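Local coordinates for CADD-like protein of unknown function (Nostoc punctiforme, PDB 3B5O) that is of unknown function but is CADD-like and belongs to the heme oxygenase-like clan, so it may be an oxidoreductase, at residues A[46-51]-A[97-102]; A[154-159]-A[174-179]. All coordinates share one frame; numbering follows the deposited sequence.

Interaction 1. Residues A[46-51]-A[97-102]; sequences QQYSIF and TLLADG
S49, which meets L99 of the facing helix, puts its hydroxyl to work inside its own helix: S49 OG donates to Q46 O at 2.7 Å, coming in well out of the carbonyl plane, tilted from it by 29°. The contact packs helix 38-68 against helix 95-107 in an all-helical bundle, consistent with the heme oxygenase-like fold of its clan. The backbone bonds here also reach back three residues, with I50 N to Q47 O at 3.1 Å and F51 N to Y48 O at 2.9 Å, and S49 OG adds a further bond of that spacing to the carbonyl of Q46. With OG turned back onto its own helix, S49 offers carbon to the partner, and S49 CB lies 4.3 Å from L99 CD2. The two backbones are nearest at S49 and A100, whose CA atoms are 7.2 Å apart, and both of these side chains also touch V111 in a loop. L99 does the reaching. Its CG stands anti to the backbone N (chi1 176°), and the CD2 branch points across to Y48, where it arrives at the edge of the ring, near its plane, rather than over a face. The leucine and tyrosine side chains cross at about a right angle. Farther along that ring, Y48 OH is hydrogen-bonded to the E152 carboxylate, while W221 and W222 of helix 204-230 pack against the tyrosine. Across to helix 95-107 the contact is thus purely apolar and small, and its closest pair is Y48 CE2 and L99 CD2, at 3.8 Å.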
ATOM      1  N   GLN A  46      -6.455   9.072  -8.230  1.00 14.97           N
ATOM      2  CA  GLN A  46      -7.715   9.069  -7.498  1.00 16.27           C
ATOM      3  C   GLN A  46      -8.004   7.684  -6.938  1.00 14.58           C
ATOM      4  O   GLN A  46      -8.364   7.527  -5.771  1.00 15.24           O
ATOM      5  CB  GLN A  46      -8.863   9.459  -8.401  1.00 16.65           C
ATOM      6  CG  GLN A  46      -8.874  10.916  -8.830  1.00 18.64           C
ATOM      7  CD  GLN A  46      -9.945  11.193  -9.859  1.00 21.87           C
ATOM      8  OE1 GLN A  46     -10.248  10.359 -10.712  1.00 25.28           O
ATOM      9  NE2 GLN A  46     -10.554  12.379  -9.766  1.00 27.37           N
ATOM     10  N   GLN A  47      -7.882   6.671  -7.780  1.00 13.48           N
ATOM     11  CA  GLN A  47      -8.089   5.293  -7.313  1.00 12.07           C
ATOM     12  C   GLN A  47      -7.054   4.857  -6.299  1.00 12.19           C
ATOM     13  O   GLN A  47      -7.392   4.223  -5.283  1.00 13.39           O
ATOM     14  CB  GLN A  47      -8.124   4.324  -8.493  1.00 13.18           C
ATOM     15  CG  GLN A  47      -9.347   4.526  -9.337  1.00 13.67           C
ATOM     16  CD  GLN A  47     -10.647   4.215  -8.579  1.00 13.09           C
ATOM     17  OE1 GLN A  47     -10.755   3.196  -7.903  1.00 13.79           O
ATOM     18  NE2 GLN A  47     -11.639   5.117  -8.689  1.00 15.52           N
ATOM     19  N   TYR A  48      -5.795   5.182  -6.562  1.00 12.48           N
ATOM     20  CA  TYR A  48      -4.740   4.824  -5.632  1.00 12.81           C
ATOM     21  C   TYR A  48      -5.050   5.347  -4.234  1.00 12.88           C
ATOM     22  O   TYR A  48      -4.856   4.645  -3.247  1.00 13.81           O
ATOM     23  CB  TYR A  48      -3.371   5.333  -6.084  1.00 13.59           C
ATOM     24  CG  TYR A  48      -2.386   5.206  -4.982  1.00 14.37           C
ATOM     25  CD1 TYR A  48      -1.817   3.976  -4.672  1.00 16.08           C
ATOM     26  CD2 TYR A  48      -2.135   6.282  -4.137  1.00 16.80           C
ATOM     27  CE1 TYR A  48      -0.966   3.865  -3.568  1.00 16.94           C
ATOM     28  CE2 TYR A  48      -1.282   6.174  -3.081  1.00 18.94           C
ATOM     29  CZ  TYR A  48      -0.723   4.976  -2.786  1.00 17.81           C
ATOM     30  OH  TYR A  48       0.120   4.902  -1.690  1.00 23.65           O
ATOM     31  N   SER A  49      -5.529   6.579  -4.151  1.00 13.56           N
ATOM     32  CA  SER A  49      -5.734   7.213  -2.865  1.00 14.24           C
ATOM     33  C   SER A  49      -6.658   6.437  -1.924  1.00 13.71           C
ATOM     34  O   SER A  49      -6.577   6.593  -0.707  1.00 14.51           O
ATOM     35  CB  SER A  49      -6.240   8.636  -3.057  1.00 15.40           C
ATOM     36  OG  SER A  49      -7.592   8.686  -3.447  1.00 16.05           O
ATOM     37  N   ILE A  50      -7.538   5.632  -2.484  1.00 12.68           N
ATOM     38  CA  ILE A  50      -8.465   4.852  -1.685  1.00 13.31           C
ATOM     39  C   ILE A  50      -7.702   3.841  -0.842  1.00 13.34           C
ATOM     40  O   ILE A  50      -8.110   3.508   0.269  1.00 13.89           O
ATOM     41  CB  ILE A  50      -9.497   4.156  -2.591  1.00 13.27           C
ATOM     42  CG1 ILE A  50     -10.376   5.194  -3.282  1.00 14.09           C
ATOM     43  CG2 ILE A  50     -10.373   3.138  -1.817  1.00 15.14           C
ATOM     44  CD1 ILE A  50     -11.253   4.674  -4.398  1.00 14.54           C
ATOM     45  N   PHE A  51      -6.606   3.321  -1.372  1.00 13.45           N
ATOM     46  CA  PHE A  51      -5.914   2.248  -0.703  1.00 15.59           C
ATOM     47  C   PHE A  51      -5.294   2.654   0.646  1.00 14.62           C
ATOM     48  O   PHE A  51      -5.556   1.993   1.658  1.00 15.40           O
ATOM     49  CB  PHE A  51      -4.933   1.617  -1.694  1.00 18.62           C
ATOM     50  CG  PHE A  51      -4.382   0.281  -1.267  1.00 24.93           C
ATOM     51  CD1 PHE A  51      -5.200  -0.710  -0.773  1.00 23.28           C
ATOM     52  CD2 PHE A  51      -3.046   0.012  -1.451  1.00 30.54           C
ATOM     53  CE1 PHE A  51      -4.673  -1.963  -0.420  1.00 28.72           C
ATOM     54  CE2 PHE A  51      -2.525  -1.224  -1.093  1.00 31.57           C
ATOM     55  CZ  PHE A  51      -3.343  -2.196  -0.590  1.00 28.42           C
ATOM     56  N   THR A  97      -5.121  12.335   4.350  1.00 19.01           N
ATOM     57  CA  THR A  97      -5.484  13.718   4.122  1.00 19.53           C
ATOM     58  C   THR A  97      -4.340  14.524   3.526  1.00 19.23           C
ATOM     59  O   THR A  97      -4.586  15.356   2.642  1.00 21.89           O
ATOM     60  CB  THR A  97      -6.009  14.332   5.415  1.00 19.12           C
ATOM     61  OG1 THR A  97      -7.272  13.729   5.686  1.00 20.65           O
ATOM     62  CG2 THR A  97      -6.180  15.849   5.270  1.00 21.54           C
ATOM     63  N   LEU A  98      -3.117  14.275   3.980  1.00 19.74           N
ATOM     64  CA  LEU A  98      -1.948  14.968   3.409  1.00 20.04           C
ATOM     65  C   LEU A  98      -1.847  14.690   1.911  1.00 20.94           C
ATOM     66  O   LEU A  98      -1.617  15.587   1.115  1.00 22.43           O
ATOM     67  CB  LEU A  98      -0.667  14.573   4.121  1.00 21.57           C
ATOM     68  CG  LEU A  98      -0.524  15.021   5.576  1.00 23.04           C
ATOM     69  CD1 LEU A  98       0.705  14.390   6.212  1.00 27.52           C
ATOM     70  CD2 LEU A  98      -0.454  16.564   5.684  1.00 26.16           C
ATOM     71  N   LEU A  99      -2.014  13.435   1.529  1.00 20.34           N
ATOM     72  CA  LEU A  99      -2.007  13.094   0.117  1.00 20.65           C
ATOM     73  C   LEU A  99      -3.165  13.744  -0.632  1.00 20.80           C
ATOM     74  O   LEU A  99      -2.969  14.381  -1.680  1.00 21.86           O
ATOM     75  CB  LEU A  99      -2.046  11.566  -0.062  1.00 20.47           C
ATOM     76  CG  LEU A  99      -2.134  11.059  -1.497  1.00 21.79           C
ATOM     77  CD1 LEU A  99      -0.897  11.481  -2.297  1.00 23.45           C
ATOM     78  CD2 LEU A  99      -2.287   9.525  -1.491  1.00 23.54           C
ATOM     79  N   ALA A 100      -4.381  13.614  -0.102  1.00 21.19           N
ATOM     80  CA  ALA A 100      -5.553  14.119  -0.790  1.00 21.10           C
ATOM     81  C   ALA A 100      -5.489  15.640  -0.932  1.00 22.48           C
ATOM     82  O   ALA A 100      -5.770  16.185  -2.007  1.00 23.42           O
ATOM     83  CB  ALA A 100      -6.842  13.697  -0.057  1.00 22.97           C
ATOM     84  N   ASP A 101      -5.127  16.316   0.154  1.00 23.34           N
ATOM     85  CA  ASP A 101      -5.042  17.777   0.136  1.00 23.97           C
ATOM     86  C   ASP A 101      -3.944  18.233  -0.817  1.00 24.25           C
ATOM     87  O   ASP A 101      -4.102  19.237  -1.513  1.00 26.22           O
ATOM     88  CB  ASP A 101      -4.775  18.338   1.538  1.00 24.44           C
ATOM     89  CG  ASP A 101      -6.016  18.408   2.401  1.00 26.75           C
ATOM     90  OD1 ASP A 101      -7.125  18.080   1.924  1.00 29.43           O
ATOM     91  OD2 ASP A 101      -5.853  18.829   3.567  1.00 30.12           O
ATOM     92  N   GLY A 102      -2.834  17.503  -0.839  1.00 23.15           N
ATOM     93  CA  GLY A 102      -1.727  17.818  -1.727  1.00 24.05           C
ATOM     94  C   GLY A 102      -2.098  17.682  -3.184  1.00 24.49           C
ATOM     95  O   GLY A 102      -1.709  18.537  -4.007  1.00 25.72           O
TER

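Interaction 2. Residues A[154-159]-A[174-179]; sequences TLIVKL and YFFSKH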
ATOM      1  N   THR A 154       7.671   5.396  -3.724  1.00 17.05           N
ATOM      2  CA  THR A 154       8.616   5.822  -4.772  1.00 17.89           C
ATOM      3  C   THR A 154       7.883   5.967  -6.116  1.00 17.87           C
ATOM      4  O   THR A 154       8.086   6.925  -6.849  1.00 18.51           O
ATOM      5  CB  THR A 154       9.788   4.838  -4.847  1.00 20.12           C
ATOM      6  OG1 THR A 154      10.425   4.777  -3.560  1.00 21.06           O
ATOM      7  CG2 THR A 154      10.787   5.282  -5.895  1.00 23.02           C
ATOM      8  N   LEU A 155       6.993   5.026  -6.417  0.50 15.80           N
ATOM      9  CA  LEU A 155       6.140   5.113  -7.607  0.50 16.35           C
ATOM     10  C   LEU A 155       5.173   6.289  -7.546  0.50 16.24           C
ATOM     11  O   LEU A 155       4.954   6.973  -8.547  0.50 15.81           O
ATOM     12  CB  LEU A 155       5.347   3.809  -7.806  0.50 16.80           C
ATOM     13  CG  LEU A 155       6.181   2.708  -8.460  0.50 16.59           C
ATOM     14  CD1 LEU A 155       5.661   1.320  -8.080  0.50 19.55           C
ATOM     15  CD2 LEU A 155       6.194   2.866  -9.958  0.50 16.78           C
ATOM     16  N   ILE A 156       4.563   6.506  -6.389  1.00 16.76           N
ATOM     17  CA  ILE A 156       3.642   7.604  -6.243  1.00 17.53           C
ATOM     18  C   ILE A 156       4.358   8.944  -6.437  1.00 18.66           C
ATOM     19  O   ILE A 156       3.828   9.815  -7.127  1.00 18.67           O
ATOM     20  CB  ILE A 156       2.907   7.574  -4.885  1.00 18.31           C
ATOM     21  CG1 ILE A 156       2.046   6.311  -4.762  1.00 18.57           C
ATOM     22  CG2 ILE A 156       2.060   8.814  -4.716  1.00 21.19           C
ATOM     23  CD1 ILE A 156       1.212   5.982  -5.928  1.00 19.32           C
ATOM     24  N   VAL A 157       5.555   9.091  -5.869  1.00 18.14           N
ATOM     25  CA  VAL A 157       6.339  10.326  -6.093  1.00 19.86           C
ATOM     26  C   VAL A 157       6.542  10.536  -7.608  1.00 18.87           C
ATOM     27  O   VAL A 157       6.371  11.659  -8.129  1.00 19.87           O
ATOM     28  CB  VAL A 157       7.703  10.292  -5.342  1.00 20.49           C
ATOM     29  CG1 VAL A 157       8.593  11.473  -5.775  1.00 25.07           C
ATOM     30  CG2 VAL A 157       7.486  10.351  -3.858  1.00 24.19           C
ATOM     31  N   LYS A 158       6.927   9.477  -8.318  0.50 17.53           N
ATOM     32  CA  LYS A 158       7.126   9.566  -9.763  0.50 18.05           C
ATOM     33  C   LYS A 158       5.868  10.035 -10.481  0.50 17.72           C
ATOM     34  O   LYS A 158       5.910  10.968 -11.279  0.50 17.97           O
ATOM     35  CB  LYS A 158       7.594   8.230 -10.337  0.50 18.36           C
ATOM     36  CG  LYS A 158       7.744   8.203 -11.857  0.50 18.06           C
ATOM     37  CD  LYS A 158       8.283   6.865 -12.335  0.50 18.28           C
ATOM     38  CE  LYS A 158       8.488   6.844 -13.827  0.50 19.72           C
ATOM     39  NZ  LYS A 158       9.662   7.670 -14.205  0.50 23.98           N
ATOM     40  N   LEU A 159       4.736   9.402 -10.191  1.00 16.82           N
ATOM     41  CA  LEU A 159       3.490   9.764 -10.871  1.00 17.08           C
ATOM     42  C   LEU A 159       3.069  11.185 -10.534  1.00 18.09           C
ATOM     43  O   LEU A 159       2.596  11.921 -11.407  1.00 18.60           O
ATOM     44  CB  LEU A 159       2.380   8.792 -10.490  1.00 17.49           C
ATOM     45  CG  LEU A 159       2.632   7.339 -10.894  1.00 17.02           C
ATOM     46  CD1 LEU A 159       1.445   6.467 -10.458  1.00 18.04           C
ATOM     47  CD2 LEU A 159       2.881   7.208 -12.421  1.00 17.86           C
ATOM     48  N   TYR A 174       6.814  17.083   2.201  1.00 37.28           N
ATOM     49  CA  TYR A 174       7.188  16.559   3.524  1.00 37.68           C
ATOM     50  C   TYR A 174       6.656  15.143   3.738  1.00 38.75           C
ATOM     51  O   TYR A 174       7.389  14.267   4.220  1.00 41.10           O
ATOM     52  CB  TYR A 174       6.690  17.452   4.681  1.00 37.31           C
ATOM     53  CG  TYR A 174       6.932  16.804   6.034  1.00 38.91           C
ATOM     54  CD1 TYR A 174       8.167  16.910   6.667  1.00 39.76           C
ATOM     55  CD2 TYR A 174       5.940  16.045   6.657  1.00 40.45           C
ATOM     56  CE1 TYR A 174       8.404  16.301   7.897  1.00 39.33           C
ATOM     57  CE2 TYR A 174       6.167  15.427   7.882  1.00 41.00           C
ATOM     58  CZ  TYR A 174       7.399  15.558   8.498  1.00 41.97           C
ATOM     59  OH  TYR A 174       7.629  14.943   9.710  1.00 42.35           O
ATOM     60  N   PHE A 175       5.381  14.932   3.417  1.00 39.54           N
ATOM     61  CA  PHE A 175       4.787  13.585   3.431  1.00 39.25           C
ATOM     62  C   PHE A 175       5.692  12.578   2.712  1.00 38.85           C
ATOM     63  O   PHE A 175       5.962  11.493   3.235  1.00 39.62           O
ATOM     64  CB  PHE A 175       3.376  13.597   2.810  1.00 44.17           C
ATOM     65  CG  PHE A 175       2.804  12.220   2.538  1.00 39.90           C
ATOM     66  CD1 PHE A 175       2.456  11.374   3.587  1.00 42.23           C
ATOM     67  CD2 PHE A 175       2.610  11.778   1.228  1.00 42.48           C
ATOM     68  CE1 PHE A 175       1.933  10.104   3.336  1.00 46.97           C
ATOM     69  CE2 PHE A 175       2.084  10.506   0.963  1.00 43.77           C
ATOM     70  CZ  PHE A 175       1.739   9.675   2.019  1.00 42.94           C
ATOM     71  N   PHE A 176       6.169  12.940   1.522  1.00 36.14           N
ATOM     72  CA  PHE A 176       7.053  12.057   0.767  1.00 34.29           C
ATOM     73  C   PHE A 176       8.425  11.890   1.433  1.00 36.36           C
ATOM     74  O   PHE A 176       8.927  10.769   1.570  1.00 36.41           O
ATOM     75  CB  PHE A 176       7.226  12.575  -0.664  1.00 33.61           C
ATOM     76  CG  PHE A 176       6.011  12.410  -1.532  1.00 30.42           C
ATOM     77  CD1 PHE A 176       5.199  11.283  -1.436  1.00 34.64           C
ATOM     78  CD2 PHE A 176       5.710  13.354  -2.498  1.00 30.28           C
ATOM     79  CE1 PHE A 176       4.083  11.138  -2.268  1.00 36.97           C
ATOM     80  CE2 PHE A 176       4.614  13.209  -3.324  1.00 30.42           C
ATOM     81  CZ  PHE A 176       3.797  12.101  -3.208  1.00 31.82           C
ATOM     82  N   SER A 177       9.025  12.997   1.860  1.00 38.23           N
ATOM     83  CA  SER A 177      10.365  12.952   2.459  1.00 39.97           C
ATOM     84  C   SER A 177      10.419  12.187   3.780  1.00 40.58           C
ATOM     85  O   SER A 177      11.407  11.492   4.051  1.00 41.48           O
ATOM     86  CB  SER A 177      10.924  14.366   2.639  1.00 40.93           C
ATOM     87  OG  SER A 177      11.218  14.941   1.375  1.00 44.40           O
ATOM     88  N   LYS A 178       9.363  12.285   4.594  1.00 40.75           N
ATOM     89  CA  LYS A 178       9.331  11.569   5.878  1.00 40.21           C
ATOM     90  C   LYS A 178       9.344  10.054   5.698  1.00 41.68           C
ATOM     91  O   LYS A 178       9.797   9.329   6.584  1.00 43.79           O
ATOM     92  CB  LYS A 178       8.141  12.002   6.762  1.00 40.38           C
ATOM     93  CG  LYS A 178       6.745  11.488   6.347  1.00 40.59           C
ATOM     94  CD  LYS A 178       5.706  11.612   7.493  1.00 40.42           C
ATOM     95  CE  LYS A 178       5.785  10.436   8.475  1.00 42.10           C
ATOM     96  NZ  LYS A 178       4.821  10.545   9.629  1.00 43.74           N
ATOM     97  N   HIS A 179       8.854   9.580   4.555  1.00 42.32           N
ATOM     98  CA  HIS A 179       8.824   8.153   4.264  1.00 42.61           C
ATOM     99  C   HIS A 179      10.023   7.677   3.444  1.00 41.36           C
ATOM    100  O   HIS A 179      10.406   6.514   3.545  1.00 42.07           O
ATOM    101  CB  HIS A 179       7.549   7.806   3.502  1.00 44.21           C
ATOM    102  CG  HIS A 179       6.308   7.819   4.342  1.00 47.44           C
ATOM    103  ND1 HIS A 179       5.536   8.949   4.512  1.00 49.67           N
ATOM    104  CD2 HIS A 179       5.689   6.831   5.031  1.00 49.37           C
ATOM    105  CE1 HIS A 179       4.504   8.661   5.286  1.00 50.05           C
ATOM    106  NE2 HIS A 179       4.574   7.383   5.614  1.00 50.06           N
TER
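Helix segments 154-159 and 174-179 run in broadly opposite senses but inclined to each other, and come nearest at V157 and F176, whose CA atoms are 7.1 Å apart. Successive helices thus pack roughly antiparallel across the short connection 164-169, in an all-helical fold. F176 is the side chain that reaches across. Its CB points at the other helix, and the ring lies against V157 so that one methyl, V157 CG2, sits over a ring face. It is a CH-pi contact between the two helices: V157 CG2 is 3.5 Å from the F176 ring centroid and 17° off the ring normal. The methyl is shifted toward the CB end of the ring, which makes V157 CG2 to F176 CG the shortest approach, a tight 3.4 Å. V157 has CG1 anti to its nitrogen (chi1 171°), leaving CG2 as the branch that meets the phenyl group. I156 touches the far end of the ring, its CG2 lying obliquely 3.9 Å from F176 CE1. One turn further along 174-179, the H179 ring is hydrogen-bonded to its own helix: H179 ND1 donates to F175 O at 2.9 Å, almost straight at 174°, with the acceptor in the ring plane. H95 meets that imidazole edge-to-face, which with this bond would limit its rotation, and is itself hydrogen-bonded to K178 NZ. Helix 170-180 lies along helix 135-163, with F176 also touching L153 and V157 touching L180; I168 in the connecting loop closes on F176, and helix 38-68 brings M45 against I156 and L159.

How the interactions relate
The two contacts meet through helix 38-68: Y48 of interaction 1 lies against I156 of interaction 2, with Y48 CZ and I156 CG1 3.7 Å apart, and their centres are 12 Å apart. They form in series along the chain and use four different helices, 38-68 with 95-107 and then 135-163 with 170-180. Both contacts are buried, though V157 of interaction 2 is itself partly exposed. Both are apolar, yet a leucine methyl meets a ring edge in the first and a valine methyl a ring face in the second. Interaction 2 also buries the larger area, 145 against 98 Å². Helix 135-163 thus reaches Y48 both by packing and by a polar bond.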